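Local coordinates for protein aromatic-amino-acid transaminase TyrB (Burkholderia cenocepacia K56-2Valvano, PDB 4WD2) that probably catalyses the pyridoxal-phosphate-dependent transfer of amino groups from aromatic amino acids to 2-oxo acids, at residues 22-27 with 374-379; 52-57 with 316-321; 101-106 with 267-272; 165-170 with 195-200. One frame throughout, in Å; residues are numbered along the deposited sequence.

Interaction 1 (22-27 with 374-379)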
loop_
_atom_site.group_PDB
_atom_site.type_symbol
_atom_site.label_atom_id
_atom_site.label_comp_id
_atom_site.label_asym_id
_atom_site.label_seq_id
_atom_site.Cartn_x
_atom_site.Cartn_y
_atom_site.Cartn_z
ATOM N N LEU A 22 6.383 16.993 -14.629
ATOM C CA LEU A 22 5.299 17.863 -14.182
ATOM C C LEU A 22 5.463 19.259 -14.774
ATOM O O LEU A 22 4.505 19.849 -15.276
ATOM C CB LEU A 22 5.255 17.939 -12.652
ATOM N N THR A 23 6.688 19.773 -14.710
ATOM C CA THR A 23 7.025 21.059 -15.307
ATOM C C THR A 23 6.762 21.038 -16.809
ATOM O O THR A 23 6.234 21.998 -17.381
ATOM C CB THR A 23 8.505 21.426 -15.049
ATOM O OG1 THR A 23 8.727 21.584 -13.641
ATOM C CG2 THR A 23 8.876 22.719 -15.763
ATOM N N LEU A 24 7.130 19.928 -17.442
ATOM C CA LEU A 24 6.953 19.774 -18.878
ATOM C C LEU A 24 5.475 19.807 -19.237
ATOM O O LEU A 24 5.072 20.456 -20.203
ATOM C CB LEU A 24 7.583 18.468 -19.364
ATOM C CG LEU A 24 7.495 18.166 -20.862
ATOM C CD1 LEU A 24 8.439 19.063 -21.654
ATOM C CD2 LEU A 24 7.783 16.700 -21.126
ATOM N N ASN A 25 4.664 19.113 -18.447
ATOM C CA ASN A 25 3.241 19.049 -18.731
ATOM C C ASN A 25 2.548 20.373 -18.436
ATOM O O ASN A 25 1.540 20.691 -19.057
ATOM C CB ASN A 25 2.594 17.906 -17.949
ATOM C CG ASN A 25 2.627 16.593 -18.713
ATOM O OD1 ASN A 25 1.638 16.201 -19.339
ATOM N ND2 ASN A 25 3.770 15.913 -18.679
ATOM N N GLU A 26 3.100 21.151 -17.509
ATOM C CA GLU A 26 2.583 22.490 -17.233
ATOM C C GLU A 26 2.828 23.408 -18.426
ATOM O O GLU A 26 2.016 24.284 -18.730
ATOM C CB GLU A 26 3.227 23.080 -15.974
ATOM N N ASN A 27 3.956 23.202 -19.096
ATOM C CA ASN A 27 4.283 23.972 -20.286
ATOM C C ASN A 27 3.413 23.559 -21.466
ATOM O O ASN A 27 3.093 24.377 -22.333
ATOM C CB ASN A 27 5.762 23.811 -20.637
ATOM C CG ASN A 27 6.670 24.481 -19.631
ATOM O OD1 ASN A 27 6.358 25.559 -19.120
ATOM N ND2 ASN A 27 7.798 23.847 -19.332
ATOM N N GLY A 374 5.625 21.765 -31.613
ATOM C CA GLY A 374 4.616 21.530 -30.593
ATOM C C GLY A 374 4.358 20.072 -30.242
ATOM O O GLY A 374 3.270 19.721 -29.793
ATOM N N VAL A 375 5.352 19.213 -30.455
ATOM C CA VAL A 375 5.227 17.799 -30.116
ATOM C C VAL A 375 6.120 17.486 -28.918
ATOM O O VAL A 375 7.327 17.749 -28.947
ATOM C CB VAL A 375 5.597 16.890 -31.310
ATOM C CG1 VAL A 375 5.752 15.434 -30.864
ATOM C CG2 VAL A 375 4.545 17.002 -32.409
ATOM N N TYR A 376 5.524 16.931 -27.864
ATOM C CA TYR A 376 6.213 16.789 -26.585
ATOM C C TYR A 376 6.595 15.338 -26.254
ATOM O O TYR A 376 5.724 14.482 -26.076
ATOM C CB TYR A 376 5.341 17.350 -25.448
ATOM C CG TYR A 376 5.134 18.856 -25.441
ATOM C CD1 TYR A 376 4.488 19.508 -26.492
ATOM C CD2 TYR A 376 5.545 19.621 -24.359
ATOM C CE1 TYR A 376 4.284 20.891 -26.471
ATOM C CE2 TYR A 376 5.343 21.004 -24.323
ATOM C CZ TYR A 376 4.712 21.630 -25.381
ATOM O OH TYR A 376 4.521 23.000 -25.346
ATOM N N ILE A 377 7.899 15.074 -26.175
ATOM C CA ILE A 377 8.403 13.798 -25.677
ATOM C C ILE A 377 9.456 14.068 -24.601
ATOM O O ILE A 377 9.808 15.219 -24.358
ATOM C CB ILE A 377 8.998 12.920 -26.808
ATOM C CG1 ILE A 377 10.211 13.588 -27.457
ATOM C CG2 ILE A 377 7.946 12.600 -27.852
ATOM C CD1 ILE A 377 10.905 12.709 -28.478
ATOM N N LEU A 378 9.944 13.021 -23.937
ATOM C CA LEU A 378 10.893 13.217 -22.843
ATOM C C LEU A 378 12.267 13.616 -23.351
ATOM O O LEU A 378 12.603 13.361 -24.507
ATOM C CB LEU A 378 11.021 11.948 -21.991
ATOM C CG LEU A 378 9.808 11.494 -21.179
ATOM C CD1 LEU A 378 10.253 10.488 -20.131
ATOM C CD2 LEU A 378 9.107 12.678 -20.533
ATOM N N ARG A 379 13.065 14.219 -22.472
ATOM C CA ARG A 379 14.427 14.629 -22.800
ATOM C C ARG A 379 15.273 13.447 -23.266
ATOM O O ARG A 379 16.204 13.614 -24.052
ATOM C CB ARG A 379 15.091 15.301 -21.594
#
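The phenol oxygen of Y376 is held by one hydrogen bond, to OD2 of D31, which lies just past the end of helix 20-30. The carbonyl O of N27 in that helix also faces it, but at 3.6 Å from Y376 OH it is a neighbour and no bonding partner. The ring stands up from strand 375-376 with CG anti to the carbonyl carbon (chi1 -69°), which carries it beside the helix at L24 to N27. There it meets L24, whose CG is anti to the backbone N (chi1 -179°). The leucine and the tyrosine pass each other in opposite directions, so that CD1 of L24 comes to the ring edge, near the ring plane, 4.0 Å from Y376 CD2. The other branch of the leucine turns to the following residues: L24 CD2 lies 4.1 Å from the carbonyl O of I377 and 4.3 Å from CD2 of L378. F28 adds an edge-to-face ring contact with Y376, and OD1 of N25 is hydrogen-bonded to ND2 of N38, tying the helix to strand 37-38. Strand 375-376 runs parallel to strand 37-38, so helix 20-30 and strands 37-38 and 375-376 form one unit, consistent with the small domain of class I aminotransferases, built from both ends of the chain. Contact across the two segments is essentially apolar, centred on L24 against Y376 and L378, while a carboxylate beyond them fixes the phenol.

Interaction 2 (52-57 with 316-321)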
loop_
_atom_site.group_PDB
_atom_site.type_symbol
_atom_site.label_atom_id
_atom_site.label_comp_id
_atom_site.label_asym_id
_atom_site.label_seq_id
_atom_site.Cartn_x
_atom_site.Cartn_y
_atom_site.Cartn_z
ATOM N N PRO A 52 -9.172 4.832 -21.185
ATOM C CA PRO A 52 -10.426 4.072 -21.244
ATOM C C PRO A 52 -10.841 3.452 -19.915
ATOM O O PRO A 52 -10.021 3.229 -19.023
ATOM C CB PRO A 52 -10.125 2.975 -22.274
ATOM C CG PRO A 52 -8.645 2.771 -22.177
ATOM C CD PRO A 52 -8.058 4.123 -21.846
ATOM N N VAL A 53 -12.137 3.204 -19.795
ATOM C CA VAL A 53 -12.674 2.290 -18.798
ATOM C C VAL A 53 -13.060 1.024 -19.548
ATOM O O VAL A 53 -13.998 1.049 -20.348
ATOM C CB VAL A 53 -13.901 2.870 -18.070
ATOM C CG1 VAL A 53 -14.576 1.793 -17.238
ATOM C CG2 VAL A 53 -13.499 4.044 -17.200
ATOM N N MET A 54 -12.334 -0.070 -19.325
ATOM C CA MET A 54 -12.558 -1.265 -20.121
ATOM C C MET A 54 -13.957 -1.813 -19.873
ATOM O O MET A 54 -14.447 -1.788 -18.741
ATOM C CB MET A 54 -11.498 -2.327 -19.821
ATOM C CG MET A 54 -10.082 -1.878 -20.154
ATOM S SD MET A 54 -8.834 -3.147 -19.857
ATOM C CE MET A 54 -8.899 -4.103 -21.364
ATOM N N GLY A 55 -14.595 -2.283 -20.945
ATOM C CA GLY A 55 -15.943 -2.816 -20.878
ATOM C C GLY A 55 -16.112 -3.863 -19.795
ATOM O O GLY A 55 -17.082 -3.828 -19.032
ATOM N N ALA A 56 -15.162 -4.791 -19.726
ATOM C CA ALA A 56 -15.212 -5.869 -18.748
ATOM C C ALA A 56 -15.121 -5.324 -17.332
ATOM O O ALA A 56 -15.743 -5.854 -16.416
ATOM C CB ALA A 56 -14.097 -6.870 -18.998
ATOM N N VAL A 57 -14.336 -4.270 -17.159
ATOM C CA VAL A 57 -14.155 -3.667 -15.846
ATOM C C VAL A 57 -15.432 -2.958 -15.405
ATOM O O VAL A 57 -15.872 -3.110 -14.266
ATOM C CB VAL A 57 -12.963 -2.687 -15.849
ATOM C CG1 VAL A 57 -13.005 -1.773 -14.634
ATOM C CG2 VAL A 57 -11.661 -3.463 -15.898
ATOM N N GLU A 316 -9.942 -9.886 -22.500
ATOM C CA GLU A 316 -8.851 -10.287 -23.389
ATOM C C GLU A 316 -9.032 -9.701 -24.785
ATOM O O GLU A 316 -8.061 -9.318 -25.442
ATOM C CB GLU A 316 -8.744 -11.814 -23.473
ATOM C CG GLU A 316 -8.293 -12.488 -22.181
ATOM C CD GLU A 316 -7.908 -13.950 -22.373
ATOM O OE1 GLU A 316 -7.621 -14.356 -23.521
ATOM O OE2 GLU A 316 -7.887 -14.694 -21.367
ATOM N N GLU A 317 -10.280 -9.635 -25.235
ATOM C CA GLU A 317 -10.576 -9.080 -26.548
ATOM C C GLU A 317 -10.231 -7.593 -26.629
ATOM O O GLU A 317 -9.600 -7.162 -27.590
ATOM C CB GLU A 317 -12.046 -9.308 -26.909
ATOM C CG GLU A 317 -12.340 -10.736 -27.355
ATOM C CD GLU A 317 -13.802 -10.969 -27.722
ATOM O OE1 GLU A 317 -14.637 -10.054 -27.522
ATOM O OE2 GLU A 317 -14.115 -12.075 -28.212
ATOM N N GLU A 318 -10.640 -6.809 -25.633
ATOM C CA GLU A 318 -10.365 -5.370 -25.660
ATOM C C GLU A 318 -8.868 -5.106 -25.526
ATOM O O GLU A 318 -8.326 -4.225 -26.187
ATOM C CB GLU A 318 -11.132 -4.633 -24.557
ATOM C CG GLU A 318 -10.905 -3.112 -24.556
ATOM C CD GLU A 318 -11.908 -2.349 -23.690
ATOM O OE1 GLU A 318 -12.708 -2.995 -22.982
ATOM O OE2 GLU A 318 -11.897 -1.098 -23.721
ATOM N N LEU A 319 -8.203 -5.883 -24.678
ATOM C CA LEU A 319 -6.762 -5.746 -24.494
ATOM C C LEU A 319 -6.001 -6.076 -25.780
ATOM O O LEU A 319 -5.000 -5.426 -26.104
ATOM C CB LEU A 319 -6.282 -6.639 -23.345
ATOM C CG LEU A 319 -4.771 -6.657 -23.092
ATOM C CD1 LEU A 319 -4.247 -5.285 -22.635
ATOM C CD2 LEU A 319 -4.422 -7.746 -22.096
ATOM N N SER A 320 -6.472 -7.079 -26.518
ATOM C CA SER A 320 -5.834 -7.431 -27.785
ATOM C C SER A 320 -6.067 -6.337 -28.827
ATOM O O SER A 320 -5.196 -6.059 -29.645
ATOM C CB SER A 320 -6.345 -8.778 -28.306
ATOM O OG SER A 320 -7.658 -8.668 -28.825
ATOM N N ALA A 321 -7.238 -5.708 -28.787
ATOM C CA ALA A 321 -7.515 -4.567 -29.658
ATOM C C ALA A 321 -6.623 -3.375 -29.299
ATOM O O ALA A 321 -6.189 -2.635 -30.177
ATOM C CB ALA A 321 -8.976 -4.181 -29.577
HETATM O O HOH W 1 -13.987 0.289 -23.257
HETATM O O HOH W 2 -13.024 -5.167 -21.920
#
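The backbone leaves an extended conformation at M54 (psi 141°) and turns helical at G55, making M54 the N-cap of helix 55-65, which starts facing helix 309-338 with the CA atoms of M54 and E318 7.2 Å apart. E318 reaches across in an extended chain, CG anti to its backbone N, and sets its carboxylate at this helix start. E318 OE1 accepts the N-H of G55 through its syn lone pair, N to OE1 2.9 Å, with an N-H...O angle of 148°. Two waters widen the grip. One donates to E318 OE1 at 2.4 Å, a short distance, and accepts the N-H of A56; the other donates both to E318 OE2 at 2.6 Å and to the carbonyl O of V53. The side chain of M54 crosses that of E318 obliquely: M54 CB lies 3.4 Å from E318 OE1, and the bend at chi3 swings M54 CE to within 4.1 Å of L319 CB. The negative carboxylate at the positive end of the helix dipole would be favoured in its ionised form. Around it, W315 and M322 also touch M54, L319 rests on F225 and N255, the residue after the PLP-bearing K254, and V53 packs on G69 of the second subunit. The arrangement is a helix N-terminus whose first N-H is bound by a glutamate carboxylate from a helix far along the chain, within the class I and II aminotransferase fold and beside its cofactor-lysine loop.

Interaction 3 (101-106 with 267-272)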
loop_
_atom_site.group_PDB
_atom_site.type_symbol
_atom_site.label_atom_id
_atom_site.label_comp_id
_atom_site.label_asym_id
_atom_site.label_seq_id
_atom_site.Cartn_x
_atom_site.Cartn_y
_atom_site.Cartn_z
ATOM N N GLY A 101 2.760 -26.744 -6.854
ATOM C CA GLY A 101 2.746 -25.858 -5.703
ATOM C C GLY A 101 4.061 -25.153 -5.407
ATOM O O GLY A 101 4.337 -24.803 -4.252
ATOM N N ARG A 102 4.863 -24.936 -6.445
ATOM C CA ARG A 102 6.176 -24.313 -6.296
ATOM C C ARG A 102 6.153 -22.792 -6.384
ATOM O O ARG A 102 7.205 -22.159 -6.345
ATOM C CB ARG A 102 7.135 -24.844 -7.360
ATOM C CG ARG A 102 7.555 -26.284 -7.174
ATOM C CD ARG A 102 8.687 -26.641 -8.129
ATOM N NE ARG A 102 8.235 -26.799 -9.513
ATOM C CZ ARG A 102 7.984 -27.975 -10.086
ATOM N NH1 ARG A 102 8.141 -29.098 -9.392
ATOM N NH2 ARG A 102 7.580 -28.033 -11.352
ATOM N N ILE A 103 4.965 -22.206 -6.514
ATOM C CA ILE A 103 4.847 -20.755 -6.680
ATOM C C ILE A 103 4.105 -20.088 -5.529
ATOM O O ILE A 103 2.941 -20.381 -5.290
ATOM C CB ILE A 103 4.105 -20.387 -7.982
ATOM C CG1 ILE A 103 4.731 -21.068 -9.196
ATOM C CG2 ILE A 103 4.100 -18.877 -8.188
ATOM C CD1 ILE A 103 3.926 -20.846 -10.461
ATOM N N ALA A 104 4.778 -19.191 -4.817
ATOM C CA ALA A 104 4.107 -18.365 -3.818
ATOM C C ALA A 104 3.608 -17.081 -4.470
ATOM O O ALA A 104 4.408 -16.296 -4.971
ATOM C CB ALA A 104 5.051 -18.046 -2.647
ATOM N N THR A 105 2.290 -16.875 -4.470
ATOM C CA THR A 105 1.689 -15.670 -5.049
ATOM C C THR A 105 0.853 -14.876 -4.037
ATOM O O THR A 105 0.050 -15.448 -3.290
ATOM C CB THR A 105 0.790 -16.016 -6.255
ATOM O OG1 THR A 105 1.580 -16.622 -7.281
ATOM C CG2 THR A 105 0.122 -14.761 -6.815
ATOM N N LEU A 106 1.054 -13.561 -4.009
ATOM C CA LEU A 106 0.212 -12.677 -3.208
ATOM C C LEU A 106 -0.204 -11.424 -3.973
ATOM O O LEU A 106 0.447 -11.007 -4.937
ATOM C CB LEU A 106 0.922 -12.269 -1.910
ATOM C CG LEU A 106 2.109 -11.310 -2.022
ATOM C CD1 LEU A 106 2.196 -10.427 -0.785
ATOM C CD2 LEU A 106 3.404 -12.083 -2.217
ATOM N N SER A 267 4.892 -12.985 -7.492
ATOM C CA SER A 267 5.044 -14.431 -7.458
ATOM C C SER A 267 6.506 -14.802 -7.312
ATOM O O SER A 267 7.378 -14.213 -7.958
ATOM C CB SER A 267 4.469 -15.076 -8.720
ATOM O OG SER A 267 3.068 -14.908 -8.788
ATOM N N VAL A 268 6.769 -15.790 -6.465
ATOM C CA VAL A 268 8.115 -16.329 -6.330
ATOM C C VAL A 268 8.090 -17.830 -6.623
ATOM O O VAL A 268 7.301 -18.572 -6.031
ATOM C CB VAL A 268 8.692 -16.055 -4.926
ATOM C CG1 VAL A 268 10.134 -16.537 -4.835
ATOM C CG2 VAL A 268 8.610 -14.569 -4.607
ATOM N N VAL A 269 8.938 -18.260 -7.556
ATOM C CA VAL A 269 9.033 -19.662 -7.948
ATOM C C VAL A 269 10.137 -20.341 -7.157
ATOM O O VAL A 269 11.294 -19.928 -7.229
ATOM C CB VAL A 269 9.323 -19.809 -9.447
ATOM C CG1 VAL A 269 9.334 -21.279 -9.851
ATOM C CG2 VAL A 269 8.313 -19.022 -10.268
ATOM N N CYS A 270 9.787 -21.386 -6.412
ATOM C CA CYS A 270 10.717 -21.997 -5.459
ATOM C C CYS A 270 11.033 -23.452 -5.799
ATOM O O CYS A 270 10.393 -24.043 -6.668
ATOM C CB CYS A 270 10.147 -21.908 -4.040
ATOM S SG CYS A 270 9.647 -20.240 -3.561
ATOM N N GLU A 271 12.015 -24.029 -5.107
ATOM C CA GLU A 271 12.511 -25.359 -5.453
ATOM C C GLU A 271 11.497 -26.475 -5.170
ATOM O O GLU A 271 11.510 -27.505 -5.847
ATOM C CB GLU A 271 13.835 -25.647 -4.727
ATOM C CG GLU A 271 13.812 -25.440 -3.218
ATOM C CD GLU A 271 14.276 -24.051 -2.787
ATOM O OE1 GLU A 271 13.922 -23.053 -3.454
ATOM O OE2 GLU A 271 14.998 -23.965 -1.770
ATOM N N ASP A 272 10.631 -26.286 -4.178
ATOM C CA ASP A 272 9.512 -27.211 -3.959
ATOM C C ASP A 272 8.365 -26.529 -3.215
ATOM O O ASP A 272 8.469 -25.360 -2.841
ATOM C CB ASP A 272 9.966 -28.478 -3.209
ATOM C CG ASP A 272 10.591 -28.186 -1.853
ATOM O OD1 ASP A 272 10.346 -27.106 -1.278
ATOM O OD2 ASP A 272 11.324 -29.064 -1.348
#
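Strands 103-106 and 267-269 run antiparallel, 173° between their directions, and pack as a regular, buried pair at 103-105 with 267-269. A104 and V268 form a hydrogen-bonded pair: V268 O accepts A104 N at 2.9 Å, and V268 N returns a bond to A104 O at 2.8 Å, both nearly in the carbonyl planes. The flanking pairs I103-V269 and T105-S267 are non-hydrogen-bonded and put their side chains on the other face. There T105 OG1 donates to S267 OG at 2.7 Å while being bonded also to NE2 of Q87, so the two buried hydroxyls are joined to helix 80-91. I103 CG2 sits 3.9 Å from S267 CB, and F91 touches this face. A104 and V268 instead meet helix 273-288. Toward R102 the pairing gives way to loop. C270 N still bonds R102 O at 2.7 Å, almost along the C=O axis, but beyond it only the aliphatic part of R102 lies over the chain, CD 3.4 Å from C270 O. D272 there is exposed and N-caps helix 273-288 through A275. This edge pairing, with the antiparallel strand 264-269 inside a mostly parallel sheet, is typical of the large domain of fold type I PLP enzymes.

Interaction 4 (165-170 with 195-200)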
loop_
_atom_site.group_PDB
_atom_site.type_symbol
_atom_site.label_atom_id
_atom_site.label_comp_id
_atom_site.label_asym_id
_atom_site.label_seq_id
_atom_site.Cartn_x
_atom_site.Cartn_y
_atom_site.Cartn_z
ATOM N N LEU A 165 19.241 -3.811 -29.339
ATOM C CA LEU A 165 19.724 -4.452 -28.124
ATOM C C LEU A 165 21.196 -4.854 -28.205
ATOM O O LEU A 165 21.630 -5.459 -29.184
ATOM C CB LEU A 165 18.872 -5.685 -27.824
ATOM C CG LEU A 165 19.226 -6.508 -26.588
ATOM C CD1 LEU A 165 18.746 -5.812 -25.328
ATOM C CD2 LEU A 165 18.617 -7.891 -26.719
ATOM N N LYS A 166 21.960 -4.513 -27.171
ATOM C CA LYS A 166 23.336 -4.980 -27.055
ATOM C C LYS A 166 23.355 -6.332 -26.370
ATOM O O LYS A 166 23.829 -6.444 -25.243
ATOM C CB LYS A 166 24.192 -3.999 -26.253
ATOM C CG LYS A 166 24.204 -2.584 -26.764
ATOM C CD LYS A 166 24.893 -1.670 -25.758
ATOM C CE LYS A 166 26.333 -1.395 -26.130
ATOM N NZ LYS A 166 26.450 -0.174 -26.977
ATOM N N PHE A 167 22.841 -7.358 -27.036
ATOM C CA PHE A 167 22.640 -8.622 -26.348
ATOM C C PHE A 167 23.930 -9.315 -25.923
ATOM O O PHE A 167 23.989 -9.897 -24.843
ATOM C CB PHE A 167 21.831 -9.592 -27.194
ATOM C CG PHE A 167 21.604 -10.895 -26.504
ATOM C CD1 PHE A 167 20.823 -10.949 -25.356
ATOM C CD2 PHE A 167 22.207 -12.055 -26.957
ATOM C CE1 PHE A 167 20.628 -12.149 -24.696
ATOM C CE2 PHE A 167 22.012 -13.252 -26.301
ATOM C CZ PHE A 167 21.220 -13.296 -25.174
ATOM N N ASP A 168 24.954 -9.273 -26.771
ATOM C CA ASP A 168 26.232 -9.882 -26.424
ATOM C C ASP A 168 26.818 -9.238 -25.161
ATOM O O ASP A 168 27.284 -9.939 -24.266
ATOM C CB ASP A 168 27.235 -9.770 -27.577
ATOM C CG ASP A 168 26.914 -10.699 -28.739
ATOM O OD1 ASP A 168 26.119 -11.649 -28.564
ATOM O OD2 ASP A 168 27.476 -10.480 -29.834
ATOM N N ALA A 169 26.787 -7.908 -25.093
ATOM C CA ALA A 169 27.323 -7.183 -23.942
ATOM C C ALA A 169 26.477 -7.418 -22.690
ATOM O O ALA A 169 27.012 -7.556 -21.589
ATOM C CB ALA A 169 27.422 -5.691 -24.245
ATOM N N MET A 170 25.158 -7.452 -22.866
ATOM C CA MET A 170 24.229 -7.770 -21.789
ATOM C C MET A 170 24.506 -9.150 -21.203
ATOM O O MET A 170 24.600 -9.310 -19.984
ATOM C CB MET A 170 22.785 -7.711 -22.289
ATOM C CG MET A 170 21.787 -8.241 -21.281
ATOM S SD MET A 170 20.099 -8.408 -21.890
ATOM C CE MET A 170 19.267 -8.868 -20.366
ATOM N N VAL A 195 12.822 -1.833 -26.450
ATOM C CA VAL A 195 13.682 -2.887 -26.987
ATOM C C VAL A 195 13.528 -4.165 -26.152
ATOM O O VAL A 195 13.775 -4.161 -24.946
ATOM C CB VAL A 195 15.164 -2.447 -27.027
ATOM C CG1 VAL A 195 16.062 -3.613 -27.423
ATOM C CG2 VAL A 195 15.357 -1.282 -27.996
ATOM N N ASP A 196 13.119 -5.253 -26.803
ATOM C CA ASP A 196 12.901 -6.535 -26.121
ATOM C C ASP A 196 13.841 -7.635 -26.609
ATOM O O ASP A 196 14.280 -7.628 -27.757
ATOM C CB ASP A 196 11.457 -7.017 -26.310
ATOM C CG ASP A 196 10.441 -6.160 -25.577
ATOM O OD1 ASP A 196 10.855 -5.297 -24.775
ATOM O OD2 ASP A 196 9.224 -6.367 -25.791
ATOM N N LEU A 197 14.122 -8.598 -25.738
ATOM C CA LEU A 197 14.803 -9.819 -26.154
ATOM C C LEU A 197 13.847 -10.673 -26.973
ATOM O O LEU A 197 12.635 -10.636 -26.739
ATOM C CB LEU A 197 15.296 -10.618 -24.945
ATOM C CG LEU A 197 16.618 -10.275 -24.251
ATOM C CD1 LEU A 197 16.613 -8.849 -23.700
ATOM C CD2 LEU A 197 16.872 -11.277 -23.135
ATOM N N ASP A 198 14.372 -11.448 -27.922
ATOM C CA ASP A 198 13.546 -12.474 -28.560
ATOM C C ASP A 198 13.673 -13.774 -27.760
ATOM O O ASP A 198 14.480 -13.866 -26.841
ATOM C CB ASP A 198 13.918 -12.680 -30.041
ATOM C CG ASP A 198 15.360 -13.131 -30.250
ATOM O OD1 ASP A 198 15.801 -14.109 -29.611
ATOM O OD2 ASP A 198 16.053 -12.510 -31.083
ATOM N N GLU A 199 12.860 -14.767 -28.100
ATOM C CA GLU A 199 12.786 -16.003 -27.320
ATOM C C GLU A 199 14.058 -16.831 -27.363
ATOM O O GLU A 199 14.308 -17.622 -26.458
ATOM C CB GLU A 199 11.605 -16.842 -27.794
ATOM C CG GLU A 199 10.283 -16.163 -27.483
ATOM C CD GLU A 199 9.081 -17.012 -27.820
ATOM O OE1 GLU A 199 9.259 -18.100 -28.408
ATOM O OE2 GLU A 199 7.958 -16.583 -27.484
ATOM N N GLY A 200 14.859 -16.646 -28.408
ATOM C CA GLY A 200 16.160 -17.287 -28.491
ATOM C C GLY A 200 17.150 -16.646 -27.533
ATOM O O GLY A 200 17.878 -17.343 -26.823
#
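An inverse gamma turn centred on K166 carries L165 into helix 167-175, its F167 N to L165 O bond a weak one, and lets three apolar side chains, L165, F167 and M170, converge on L197. The setting is the class I and II aminotransferase fold, where this chain turn, next to strand 152-159, meets the loop that leads into helix 199-211. L197 is the hub, its CG anti to the carbonyl carbon (chi1 -83°). L165 crosses it obliquely and brings CD2 to 3.7 Å from L197 CD1. L165 also meets V195, two residues before L197, with L165 CB 3.5 Å from V195 CG1, the tightest approach of the contact. F167 arrives at about a right angle, CE1 4.2 Å from L197 CD2. Further residues complete the patch: Y157 touches both L165 and L197, and W202 touches L197. D196, between V195 and L197, points away, its carboxylate bound by the backbone N-H groups of C189 and H190 and in a salt bridge with R353. M170, extended along its whole side chain, meets the leucine tip to tip, with SD 4.0 Å from L197 CD1.

Overall arrangement
Interactions 2 and 3 are mainly buried, whereas 1 and 4 are partly buried. No two share a helix or strand, and none touches another: the nearest atoms of 1 and 4, like those of 2 and 4, are about 14 Å apart. Interactions 1 and 3 lie on opposite sides of the chain's centre, about 42 Å between centres. Interaction 3 closes one border of the large mixed sheet and interaction 4 lies by its opposite border, yet the first relies on backbone hydrogen bonds and the second on apolar side chains. Interaction 1 is also apolar, but flanked by polar ties to its neighbours. Interaction 2 differs from all, joining two helices through a carboxylate and waters.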